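Local coordinates for protein MlnE (Bacillus amyloliquefaciens subsp. plantarum, PDB 5D2E) that serves in the macrolactin assembly line, its N-terminal B-type ketoreductase, the part covered here, binding NADP(+) and probably reducing beta-keto groups of the growing polyketide, at residues A[42-47]-A[244-249]; A[67-72]-A[220-225]; A[86-91]-A[100-105]; A[171-176]-A[203-208]. One frame throughout, in Å; residues are numbered along the deposited sequence.

Contact 1. Residues A[42-47]-A[244-249]; sequences WDRHEF and CYEPRH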
# COMPACT_ATOMS: atom_id res chain seq x y z
N TRP A 42 -1.35 -10.13 14.36
CA TRP A 42 -1.90 -11.30 13.67
C TRP A 42 -2.60 -12.31 14.56
O TRP A 42 -2.19 -12.50 15.69
CB TRP A 42 -0.76 -12.03 13.00
CG TRP A 42 -0.09 -11.24 12.01
CD1 TRP A 42 0.95 -10.37 12.22
CD2 TRP A 42 -0.38 -11.21 10.62
NE1 TRP A 42 1.29 -9.78 11.04
CE2 TRP A 42 0.48 -10.27 10.04
CE3 TRP A 42 -1.33 -11.84 9.82
CZ2 TRP A 42 0.48 -10.00 8.70
CZ3 TRP A 42 -1.30 -11.58 8.46
CH2 TRP A 42 -0.40 -10.68 7.92
N ASP A 43 -3.64 -12.96 14.06
CA ASP A 43 -4.19 -14.14 14.76
C ASP A 43 -4.07 -15.33 13.84
O ASP A 43 -4.42 -15.25 12.65
CB ASP A 43 -5.62 -14.00 15.33
CG ASP A 43 -6.61 -13.46 14.35
OD1 ASP A 43 -6.51 -12.26 14.00
OD2 ASP A 43 -7.54 -14.22 13.96
N ARG A 44 -3.62 -16.42 14.42
CA ARG A 44 -3.26 -17.62 13.71
C ARG A 44 -4.27 -18.73 14.01
O ARG A 44 -4.68 -18.88 15.14
CB ARG A 44 -1.84 -18.03 14.09
CG ARG A 44 -1.55 -19.50 13.86
CD ARG A 44 -0.21 -20.02 14.41
NE ARG A 44 0.64 -19.59 13.41
CZ ARG A 44 1.30 -20.25 12.49
NH1 ARG A 44 1.91 -19.43 11.57
NH2 ARG A 44 1.50 -21.56 12.52
N HIS A 45 -4.56 -19.55 13.00
CA HIS A 45 -5.54 -20.61 13.05
C HIS A 45 -5.09 -21.81 12.26
O HIS A 45 -4.37 -21.70 11.26
CB HIS A 45 -6.85 -20.16 12.43
CG HIS A 45 -7.35 -18.89 12.97
ND1 HIS A 45 -8.18 -18.82 14.06
CD2 HIS A 45 -7.05 -17.61 12.64
CE1 HIS A 45 -8.40 -17.57 14.37
NE2 HIS A 45 -7.75 -16.81 13.51
N GLU A 46 -5.62 -22.95 12.65
CA GLU A 46 -5.46 -24.18 11.90
C GLU A 46 -6.49 -24.20 10.80
O GLU A 46 -7.61 -23.82 10.99
CB GLU A 46 -5.65 -25.42 12.76
CG GLU A 46 -4.65 -25.56 13.90
CD GLU A 46 -4.54 -27.00 14.44
OE1 GLU A 46 -5.53 -27.79 14.32
OE2 GLU A 46 -3.45 -27.35 14.96
N PHE A 47 -6.07 -24.65 9.63
CA PHE A 47 -6.93 -24.69 8.48
C PHE A 47 -7.67 -26.01 8.48
O PHE A 47 -7.04 -27.04 8.44
CB PHE A 47 -6.14 -24.58 7.19
CG PHE A 47 -7.05 -24.55 5.99
CD1 PHE A 47 -7.75 -23.40 5.69
CD2 PHE A 47 -7.30 -25.70 5.26
CE1 PHE A 47 -8.63 -23.37 4.63
CE2 PHE A 47 -8.18 -25.67 4.16
CZ PHE A 47 -8.86 -24.50 3.86
N CYS A 244 -3.92 -14.63 5.06
CA CYS A 244 -2.77 -15.31 4.49
C CYS A 244 -2.90 -16.78 4.84
O CYS A 244 -2.99 -17.14 6.04
CB CYS A 244 -1.49 -14.74 5.02
SG CYS A 244 -0.02 -15.65 4.42
N TYR A 245 -2.94 -17.62 3.80
CA TYR A 245 -3.08 -19.06 3.93
C TYR A 245 -1.79 -19.77 3.69
O TYR A 245 -1.09 -19.48 2.72
CB TYR A 245 -4.09 -19.58 2.91
CG TYR A 245 -5.51 -19.17 3.19
CD1 TYR A 245 -6.33 -19.90 4.04
CD2 TYR A 245 -6.04 -18.03 2.60
CE1 TYR A 245 -7.63 -19.48 4.33
CE2 TYR A 245 -7.35 -17.61 2.87
CZ TYR A 245 -8.12 -18.34 3.72
OH TYR A 245 -9.37 -17.92 3.93
N GLU A 246 -1.42 -20.64 4.62
CA GLU A 246 -0.43 -21.67 4.33
C GLU A 246 -1.27 -22.92 4.14
O GLU A 246 -2.44 -22.94 4.51
CB GLU A 246 0.53 -21.82 5.52
CG GLU A 246 1.44 -20.62 5.70
CD GLU A 246 2.26 -20.62 6.97
OE1 GLU A 246 2.29 -21.65 7.62
OE2 GLU A 246 2.89 -19.58 7.23
N PRO A 247 -0.65 -24.02 3.70
CA PRO A 247 -1.47 -25.22 3.54
C PRO A 247 -2.12 -25.77 4.80
O PRO A 247 -3.26 -26.22 4.75
CB PRO A 247 -0.49 -26.20 2.92
CG PRO A 247 0.48 -25.30 2.18
CD PRO A 247 0.71 -24.19 3.15
N ARG A 248 -1.49 -25.61 5.97
CA ARG A 248 -2.07 -26.13 7.24
C ARG A 248 -2.58 -25.10 8.29
O ARG A 248 -3.18 -25.44 9.28
CB ARG A 248 -1.04 -27.07 7.88
CG ARG A 248 -0.79 -28.31 7.04
CD ARG A 248 -0.03 -29.39 7.82
NE ARG A 248 -0.27 -30.61 7.07
CZ ARG A 248 -1.12 -31.59 7.39
NH1 ARG A 248 -1.79 -31.62 8.54
NH2 ARG A 248 -1.24 -32.61 6.56
N HIS A 249 -2.30 -23.83 8.03
CA HIS A 249 -2.57 -22.73 8.97
C HIS A 249 -2.92 -21.48 8.17
O HIS A 249 -2.50 -21.33 7.05
CB HIS A 249 -1.34 -22.42 9.78
CG HIS A 249 -0.90 -23.54 10.68
ND1 HIS A 249 0.03 -24.48 10.30
CD2 HIS A 249 -1.32 -23.89 11.92
CE1 HIS A 249 0.19 -25.35 11.29
NE2 HIS A 249 -0.61 -25.00 12.28
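Glu-46 and His-249 form an antiparallel, non-hydrogen-bonded pair where the end of strand 35-46 runs beside the turn that joins strands 242-245 and 249-257. Their CA atoms are 4.4 Å apart, and both side chains leave on the same sheet face. Next to the pair, Phe-47 N donates to Arg-248 O over 3.0 Å; the bond is almost straight (174°), although the donor stands above the carbonyl plane. On the other flank His-45 O receives a CA-H...O contact from His-249 CA at 3.1 Å and lies near the plane of the His-249 imidazole, at its edge. The face of that ring is used by Arg-44, whose NH2 rides above the plane, offset toward the rim and 3.6 Å from His-249 CG. Guanidinium and imidazole planes differ by 30°, an inclined overlap. NH1 of Arg-44 stops 4.5 Å from Glu-246 OE2, too far for a salt bridge, and that oxygen is hydrogen-bonded to Tyr-251 OH. Phe-47 directs CB toward 244-249 and holds CG anti to its backbone N (chi1 -177°). The ring meets Tyr-245 obliquely, Phe-47 CE1 lying 4.0 Å from Tyr-245 CE1; Phe-231 of helix 222-233 also touches the phenylalanine ring. Within 42-47, His-45 NE2 donates in its ring plane to Asp-43 OD2, 2.6 Å away, while Tyr-250 stacks on the His-45 ring. Because strand 35-46 also pairs with strand 494-499, it bridges the two halves of the chain, as expected of a ketoreductase in which a structural subdomain is joined to the NADP(+)-binding one.

Contact 2. Residues A[67-72]-A[220-225]; sequences DSMYTV and FTKQHI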
# COMPACT_ATOMS: atom_id res chain seq x y z
N ASP A 67 -4.90 -22.83 -18.06
CA ASP A 67 -5.89 -23.77 -17.49
C ASP A 67 -5.52 -24.65 -16.36
O ASP A 67 -6.22 -25.63 -16.09
CB ASP A 67 -6.64 -24.54 -18.53
CG ASP A 67 -5.84 -24.83 -19.62
OD1 ASP A 67 -4.85 -25.54 -19.28
OD2 ASP A 67 -6.17 -24.33 -20.74
N SER A 68 -4.52 -24.26 -15.60
CA SER A 68 -4.00 -25.09 -14.53
C SER A 68 -5.00 -25.33 -13.43
O SER A 68 -4.93 -26.32 -12.72
CB SER A 68 -2.71 -24.52 -13.95
OG SER A 68 -2.96 -23.24 -13.42
N MET A 69 -5.98 -24.44 -13.26
CA MET A 69 -6.99 -24.68 -12.24
C MET A 69 -8.32 -25.28 -12.75
O MET A 69 -9.25 -25.52 -11.96
CB MET A 69 -7.25 -23.37 -11.52
CG MET A 69 -6.08 -22.97 -10.62
SD MET A 69 -5.89 -24.06 -9.17
CE MET A 69 -7.37 -24.01 -8.24
N TYR A 70 -8.43 -25.56 -14.05
CA TYR A 70 -9.74 -25.93 -14.61
C TYR A 70 -10.25 -27.28 -14.05
O TYR A 70 -11.36 -27.37 -13.45
CB TYR A 70 -9.71 -25.91 -16.14
CG TYR A 70 -11.06 -26.34 -16.70
CD1 TYR A 70 -12.13 -25.44 -16.74
CD2 TYR A 70 -11.25 -27.63 -17.17
CE1 TYR A 70 -13.38 -25.82 -17.24
CE2 TYR A 70 -12.48 -28.03 -17.65
CZ TYR A 70 -13.53 -27.11 -17.69
OH TYR A 70 -14.73 -27.52 -18.16
N THR A 71 -9.45 -28.32 -14.21
CA THR A 71 -9.85 -29.71 -13.74
C THR A 71 -10.15 -29.79 -12.30
O THR A 71 -11.16 -30.37 -11.89
CB THR A 71 -8.70 -30.68 -13.98
OG1 THR A 71 -8.43 -30.64 -15.38
CG2 THR A 71 -9.11 -32.11 -13.57
N VAL A 72 -9.28 -29.16 -11.47
CA VAL A 72 -9.49 -29.30 -10.07
C VAL A 72 -10.76 -28.61 -9.68
O VAL A 72 -11.44 -29.01 -8.75
CB VAL A 72 -8.27 -28.82 -9.19
CG1 VAL A 72 -8.19 -27.28 -9.17
CG2 VAL A 72 -8.46 -29.27 -7.78
N PHE A 220 1.68 -25.41 -1.89
CA PHE A 220 0.27 -25.27 -2.22
C PHE A 220 -0.03 -26.02 -3.49
O PHE A 220 0.33 -25.61 -4.54
CB PHE A 220 -0.11 -23.82 -2.47
CG PHE A 220 -0.99 -23.28 -1.43
CD1 PHE A 220 -2.35 -23.49 -1.51
CD2 PHE A 220 -0.48 -22.57 -0.40
CE1 PHE A 220 -3.21 -23.04 -0.49
CE2 PHE A 220 -1.33 -22.12 0.61
CZ PHE A 220 -2.67 -22.36 0.59
N THR A 221 -0.75 -27.08 -3.38
CA THR A 221 -1.19 -27.84 -4.54
C THR A 221 -2.45 -27.20 -5.08
O THR A 221 -3.09 -26.41 -4.39
CB THR A 221 -1.52 -29.29 -4.12
OG1 THR A 221 -2.60 -29.29 -3.16
CG2 THR A 221 -0.26 -29.91 -3.44
N LYS A 222 -2.84 -27.65 -6.28
CA LYS A 222 -4.09 -27.18 -6.90
C LYS A 222 -5.25 -27.48 -6.05
O LYS A 222 -6.12 -26.63 -5.85
CB LYS A 222 -4.27 -27.73 -8.31
CG LYS A 222 -3.23 -27.18 -9.28
CD LYS A 222 -3.21 -28.07 -10.50
CE LYS A 222 -2.26 -27.56 -11.57
NZ LYS A 222 -2.66 -28.15 -12.89
N GLN A 223 -5.27 -28.67 -5.46
CA GLN A 223 -6.34 -28.99 -4.57
C GLN A 223 -6.38 -28.12 -3.34
O GLN A 223 -7.47 -27.80 -2.88
CB GLN A 223 -6.33 -30.48 -4.17
CG GLN A 223 -7.48 -30.89 -3.30
CD GLN A 223 -8.85 -30.78 -4.01
OE1 GLN A 223 -8.99 -31.14 -5.22
NE2 GLN A 223 -9.86 -30.26 -3.29
N HIS A 224 -5.23 -27.81 -2.72
CA HIS A 224 -5.26 -26.92 -1.53
C HIS A 224 -5.82 -25.53 -1.91
O HIS A 224 -6.53 -24.90 -1.15
CB HIS A 224 -3.85 -26.72 -0.93
CG HIS A 224 -3.36 -27.85 -0.07
ND1 HIS A 224 -2.15 -28.48 -0.30
CD2 HIS A 224 -3.86 -28.41 1.06
CE1 HIS A 224 -1.96 -29.42 0.61
NE2 HIS A 224 -2.97 -29.39 1.45
N ILE A 225 -5.54 -25.08 -3.12
CA ILE A 225 -6.10 -23.81 -3.58
C ILE A 225 -7.63 -23.90 -3.66
O ILE A 225 -8.36 -23.04 -3.15
CB ILE A 225 -5.50 -23.38 -4.90
CG1 ILE A 225 -4.00 -23.17 -4.75
CG2 ILE A 225 -6.18 -22.07 -5.32
CD1 ILE A 225 -3.25 -22.80 -6.00
O HOH W 1 -11.02 -31.16 -6.88
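Met-69 and Lys-222 slide past each other in opposite directions, joining the start of helix 70-76 to that of helix 222-233. Met-69 SD passes Lys-222 CG at 4.1 Å. Beyond it the methionine, bent at chi2 (-69°) and again at chi3, brings CE within 3.7 Å of Ile-225 CG2, the two side chains crossing at a slant; Phe-131 of strand 127-133 touches both. Lys-222 instead stays extended beyond CG, its hydrocarbon chain running over Ser-68. There NZ donates to Ser-68 O at 2.9 Å, in the carbonyl plane and on a lone pair (C=O...donor angle 121°). Val-72 faces helix 222-233 with both methyls: CG1 lies 4.0 Å from Lys-222 CB, whereas CG2 comes to 3.2 Å from Gln-223 OE1, a tight approach. Gln-223 CB points away from 67-72, and the bend at chi2 (65°) turns CD, and with it OE1, back to Val-72. This OE1 accepts a hydrogen bond from a water that also donates to Val-72 O, while NE2 is bonded to Gln-76 and Asp-227. In 220-225, Thr-221 OG1 accepts from His-224 N at 3.0 Å, the N-cap bond of helix 222-233. Two helix beginnings thus meet through an apolar centre with polar contacts at its margin, a packing consistent with the neighbouring layer helices of the Rossmann-like structural subdomain of ketoreductases.

Contact 3. Residues A[86-91]-A[100-105]; sequences YVTSGE and RFTMNF
Backbone hydrogen bonds form the first group, pairing Tyr-86 to Ser-89 with Arg-100 to Met-103 in parallel register. Phe-101 N donates to Tyr-86 O at 3.1 Å, and Thr-88 N returns a bond to Phe-101 O at 2.9 Å. Thr-88 O then accepts from Met-103 N, and Gly-90 N reaches Met-103 O at 2.8 Å. CA-H...O contacts accompany this ladder.

Apolar contacts lie on the face of Val-87 and Phe-101. Val-87 CG1, anti to its backbone N (chi1 -172°), touches Met-103 SD at 3.6 Å and also meets Phe-105 CE1. The Phe-105 ring turns its edge to Val-87 O, with CZ 3.6 Å from that oxygen.

On the other face Tyr-86 and Arg-100 lie side by side, pointing the same way, with Tyr-86 CD1 3.9 Å from Arg-100 NE and their flat groups 83° apart; Tyr-70 makes a cation-pi contact with the arginine. Next along, Thr-88 OG1 is 3.6 Å from Thr-102 CG2.

Water bridges form the last group. One water accepts from Arg-100 NE and donates to Tyr-86 O. Another, at the end of the strand pair, accepts from Phe-105 N and is hydrogen-bonded to Ser-89 OG, at 3.0 Å.

Val-87, Phe-101 and Met-103 therefore form an apolar side toward helix 108-120, whereas Arg-100, set beside Tyr-86, is linked to Tyr-86 O through water.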
# COMPACT_ATOMS: atom_id res chain seq x y z
N TYR A 86 -14.88 -20.12 -17.03
CA TYR A 86 -13.42 -20.14 -16.83
C TYR A 86 -12.73 -19.42 -17.93
O TYR A 86 -12.81 -19.75 -19.12
CB TYR A 86 -12.92 -21.56 -16.68
CG TYR A 86 -11.52 -21.73 -16.22
CD1 TYR A 86 -10.49 -21.76 -17.12
CD2 TYR A 86 -11.21 -21.96 -14.88
CE1 TYR A 86 -9.18 -21.96 -16.68
CE2 TYR A 86 -9.92 -22.19 -14.45
CZ TYR A 86 -8.90 -22.15 -15.34
OH TYR A 86 -7.57 -22.39 -14.97
N VAL A 87 -12.08 -18.33 -17.56
CA VAL A 87 -11.47 -17.43 -18.50
C VAL A 87 -9.97 -17.41 -18.37
O VAL A 87 -9.43 -17.14 -17.29
CB VAL A 87 -11.99 -16.00 -18.26
CG1 VAL A 87 -11.51 -15.05 -19.39
CG2 VAL A 87 -13.50 -15.99 -18.08
N THR A 88 -9.29 -17.61 -19.48
CA THR A 88 -7.86 -17.59 -19.52
C THR A 88 -7.32 -16.53 -20.42
O THR A 88 -8.02 -15.87 -21.16
CB THR A 88 -7.30 -18.97 -20.00
OG1 THR A 88 -7.74 -19.21 -21.33
CG2 THR A 88 -7.74 -20.05 -19.16
N SER A 89 -6.02 -16.34 -20.33
CA SER A 89 -5.32 -15.38 -21.13
C SER A 89 -5.16 -15.78 -22.60
O SER A 89 -4.81 -16.92 -22.90
CB SER A 89 -3.93 -15.20 -20.53
OG SER A 89 -3.31 -14.19 -21.24
N GLY A 90 -5.39 -14.84 -23.50
CA GLY A 90 -5.22 -15.06 -24.94
C GLY A 90 -4.91 -13.76 -25.67
O GLY A 90 -5.04 -12.67 -25.11
N GLU A 91 -4.54 -13.87 -26.94
CA GLU A 91 -4.31 -12.70 -27.80
C GLU A 91 -5.62 -11.92 -27.94
O GLU A 91 -5.68 -10.71 -27.86
CB GLU A 91 -3.88 -13.10 -29.22
CG GLU A 91 -2.75 -14.12 -29.33
CD GLU A 91 -1.49 -13.70 -28.59
OE1 GLU A 91 -1.20 -12.48 -28.52
OE2 GLU A 91 -0.78 -14.60 -28.07
N ARG A 100 -16.15 -21.48 -21.45
CA ARG A 100 -14.76 -21.14 -21.55
C ARG A 100 -14.56 -19.95 -22.39
O ARG A 100 -15.18 -19.84 -23.46
CB ARG A 100 -13.94 -22.29 -22.21
CG ARG A 100 -14.03 -23.63 -21.51
CD ARG A 100 -13.38 -23.59 -20.19
NE ARG A 100 -11.92 -23.49 -20.26
CZ ARG A 100 -11.04 -24.51 -20.28
NH1 ARG A 100 -11.41 -25.78 -20.31
NH2 ARG A 100 -9.75 -24.25 -20.30
N PHE A 101 -13.68 -19.04 -21.96
CA PHE A 101 -13.30 -17.88 -22.73
C PHE A 101 -11.81 -17.64 -22.66
O PHE A 101 -11.13 -18.06 -21.71
CB PHE A 101 -13.97 -16.62 -22.19
CG PHE A 101 -15.44 -16.60 -22.31
CD1 PHE A 101 -16.23 -17.23 -21.37
CD2 PHE A 101 -16.04 -15.87 -23.33
CE1 PHE A 101 -17.57 -17.21 -21.45
CE2 PHE A 101 -17.42 -15.86 -23.43
CZ PHE A 101 -18.19 -16.55 -22.50
N THR A 102 -11.29 -16.92 -23.65
CA THR A 102 -9.96 -16.31 -23.59
C THR A 102 -10.10 -14.81 -23.76
O THR A 102 -11.10 -14.31 -24.32
CB THR A 102 -8.97 -16.81 -24.67
OG1 THR A 102 -9.46 -16.43 -25.95
CG2 THR A 102 -8.80 -18.32 -24.61
N MET A 103 -9.11 -14.07 -23.24
CA MET A 103 -9.13 -12.61 -23.37
C MET A 103 -7.78 -12.07 -23.00
O MET A 103 -6.98 -12.76 -22.42
CB MET A 103 -10.17 -11.95 -22.46
CG MET A 103 -9.95 -12.14 -20.97
SD MET A 103 -11.32 -11.45 -19.94
CE MET A 103 -10.96 -9.69 -20.19
N ASN A 104 -7.58 -10.81 -23.32
CA ASN A 104 -6.39 -10.04 -22.91
C ASN A 104 -6.80 -9.26 -21.66
O ASN A 104 -7.66 -8.37 -21.72
CB ASN A 104 -5.96 -9.13 -24.06
CG ASN A 104 -4.67 -8.36 -23.76
OD1 ASN A 104 -3.88 -8.05 -24.68
ND2 ASN A 104 -4.49 -7.97 -22.51
N PHE A 105 -6.26 -9.68 -20.51
CA PHE A 105 -6.69 -9.20 -19.20
C PHE A 105 -6.37 -7.73 -18.89
O PHE A 105 -6.86 -7.17 -17.91
CB PHE A 105 -6.07 -10.07 -18.12
CG PHE A 105 -6.65 -11.46 -18.07
CD1 PHE A 105 -8.01 -11.67 -17.90
CD2 PHE A 105 -5.83 -12.56 -18.15
CE1 PHE A 105 -8.53 -12.95 -17.84
CE2 PHE A 105 -6.36 -13.86 -18.09
CZ PHE A 105 -7.67 -14.05 -17.92
O HOH W 2 -10.75 -20.89 -20.71
O HOH W 3 -3.88 -11.32 -20.79

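Contact 4. Residues A[171-176]-A[203-208]; sequences AEILYL and PNFTCK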
# COMPACT_ATOMS: atom_id res chain seq x y z
N ALA A 171 -21.90 -9.00 -6.05
CA ALA A 171 -20.80 -9.95 -6.39
C ALA A 171 -19.97 -10.12 -5.17
O ALA A 171 -19.80 -9.17 -4.35
CB ALA A 171 -19.96 -9.42 -7.52
N GLU A 172 -19.45 -11.34 -5.03
CA GLU A 172 -18.41 -11.62 -4.04
C GLU A 172 -17.17 -11.92 -4.82
O GLU A 172 -17.13 -12.90 -5.57
CB GLU A 172 -18.76 -12.82 -3.15
CG GLU A 172 -20.27 -13.10 -2.95
CD GLU A 172 -21.05 -12.04 -2.18
OE1 GLU A 172 -20.45 -11.40 -1.29
OE2 GLU A 172 -22.26 -11.86 -2.44
N ILE A 173 -16.15 -11.10 -4.64
CA ILE A 173 -14.93 -11.17 -5.44
C ILE A 173 -13.79 -11.69 -4.55
O ILE A 173 -13.55 -11.10 -3.49
CB ILE A 173 -14.53 -9.81 -5.98
CG1 ILE A 173 -15.62 -9.24 -6.92
CG2 ILE A 173 -13.18 -9.94 -6.70
CD1 ILE A 173 -16.58 -8.27 -6.23
N LEU A 174 -13.12 -12.76 -4.95
CA LEU A 174 -12.03 -13.32 -4.21
C LEU A 174 -10.84 -13.20 -5.08
O LEU A 174 -10.77 -13.81 -6.15
CB LEU A 174 -12.30 -14.79 -3.78
CG LEU A 174 -11.12 -15.49 -3.08
CD1 LEU A 174 -10.71 -14.82 -1.76
CD2 LEU A 174 -11.49 -16.96 -2.84
N TYR A 175 -9.89 -12.38 -4.63
CA TYR A 175 -8.64 -12.13 -5.26
C TYR A 175 -7.59 -13.00 -4.58
O TYR A 175 -7.44 -12.94 -3.39
CB TYR A 175 -8.30 -10.66 -5.15
CG TYR A 175 -6.87 -10.33 -5.37
CD1 TYR A 175 -6.29 -10.34 -6.63
CD2 TYR A 175 -6.04 -10.05 -4.27
CE1 TYR A 175 -4.91 -10.10 -6.77
CE2 TYR A 175 -4.69 -9.80 -4.42
CZ TYR A 175 -4.14 -9.82 -5.66
OH TYR A 175 -2.78 -9.50 -5.71
N LEU A 176 -6.84 -13.78 -5.39
CA LEU A 176 -5.80 -14.69 -4.95
C LEU A 176 -4.47 -14.36 -5.57
O LEU A 176 -4.39 -13.99 -6.72
CB LEU A 176 -6.11 -16.15 -5.35
CG LEU A 176 -7.53 -16.63 -5.10
CD1 LEU A 176 -7.84 -18.01 -5.66
CD2 LEU A 176 -7.76 -16.60 -3.62
N PRO A 203 -20.88 -0.96 -2.19
CA PRO A 203 -21.02 -1.94 -1.14
C PRO A 203 -21.69 -3.24 -1.56
O PRO A 203 -21.65 -4.19 -0.82
CB PRO A 203 -21.87 -1.23 -0.08
CG PRO A 203 -21.69 0.21 -0.34
CD PRO A 203 -21.47 0.34 -1.83
N ASN A 204 -22.30 -3.29 -2.71
CA ASN A 204 -22.76 -4.57 -3.24
C ASN A 204 -21.65 -5.51 -3.75
O ASN A 204 -21.95 -6.64 -4.12
CB ASN A 204 -23.68 -4.27 -4.39
CG ASN A 204 -25.00 -3.69 -3.91
OD1 ASN A 204 -25.55 -4.09 -2.88
ND2 ASN A 204 -25.49 -2.78 -4.64
N PHE A 205 -20.41 -5.01 -3.85
CA PHE A 205 -19.24 -5.83 -4.15
C PHE A 205 -18.50 -6.18 -2.86
O PHE A 205 -17.78 -5.35 -2.29
CB PHE A 205 -18.29 -5.11 -5.09
CG PHE A 205 -18.75 -4.96 -6.51
CD1 PHE A 205 -19.94 -5.55 -6.99
CD2 PHE A 205 -18.00 -4.20 -7.38
CE1 PHE A 205 -20.29 -5.39 -8.34
CE2 PHE A 205 -18.37 -4.04 -8.69
CZ PHE A 205 -19.51 -4.65 -9.18
N THR A 206 -18.66 -7.40 -2.39
CA THR A 206 -17.92 -7.83 -1.24
C THR A 206 -16.60 -8.39 -1.73
O THR A 206 -16.56 -9.37 -2.54
CB THR A 206 -18.68 -8.91 -0.49
OG1 THR A 206 -19.96 -8.42 -0.16
CG2 THR A 206 -17.93 -9.35 0.78
N CYS A 207 -15.51 -7.83 -1.23
CA CYS A 207 -14.20 -8.09 -1.80
C CYS A 207 -13.29 -8.73 -0.78
O CYS A 207 -13.13 -8.23 0.34
CB CYS A 207 -13.57 -6.81 -2.28
SG CYS A 207 -14.38 -5.98 -3.64
N LYS A 208 -12.68 -9.85 -1.15
CA LYS A 208 -11.77 -10.56 -0.26
C LYS A 208 -10.46 -10.80 -0.93
O LYS A 208 -10.43 -10.93 -2.15
CB LYS A 208 -12.39 -11.88 0.16
CG LYS A 208 -13.77 -11.64 0.75
CD LYS A 208 -14.33 -12.75 1.62
CE LYS A 208 -15.14 -13.77 0.85
NZ LYS A 208 -15.66 -14.80 1.81
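Ile-173 N donates to Thr-206 O at 2.8 Å, a short bond between parallel strands of the beta-alpha-beta unit made by strand 171-180, helix 186-201 and strand 205-214. Glu-172 CA adds a CA-H...O contact to the same oxygen at 3.3 Å. Thr-206 N in turn donates to Ala-171 O, and farther along Lys-208 N bonds to Ile-173 O at 2.8 Å. Tyr-175 N closes the ladder on Lys-208 O, and Ala-171 N binds Asn-204 O at the other end.

On one sheet face Ile-173 CD1 extends over the neighbouring strand to 3.8 Å from Phe-205 CB and also touches Cys-207 SG, while Ala-171 CB rests 3.9 Å from Phe-205 CD1. Helices 141-164 and 186-201 cover this side. On the other face Glu-172 lies alongside Thr-206, its CD turned aside at chi2 (-66°). Its OE1 is 3.2 Å from Thr-206 CB, and OE2 makes a salt bridge with Arg-126. Leu-174 CD1 packs on Lys-208 CB at 3.9 Å, the lysine sending NZ to Glu-232 O.

The five N-H...O bonds thus satisfy the facing backbone groups, while Glu-172 and Leu-174 bond through their backbones to the 127-133 side; one face is left to hydrocarbon and sulfur, and the charged ends on the other find partners elsewhere.

From the N terminus, residues 42-47 end strand 35-46, and 196 residues separate them from 244-249; contact 1 therefore closes the widest loop and encloses the other three. Within it, residues 67-72 open contact 2, which is closed by 220-225 and in turn encloses contacts 3 and 4. Those two follow in series: contact 3 pairs strands 84-89 and 100-103 across a short loop of eight residues, then contact 4 pairs 171-180 with 205-214 across 26 residues holding helix 186-201. None cross. Contacts 2 and 3 meet where Tyr-86 OH probably bonds to Met-69 N, and Phe-220 packs against Tyr-245 between contacts 2 and 1. Together they tie parallel strands, helices 70-76 and 222-233 and the antiparallel strands of contact 1.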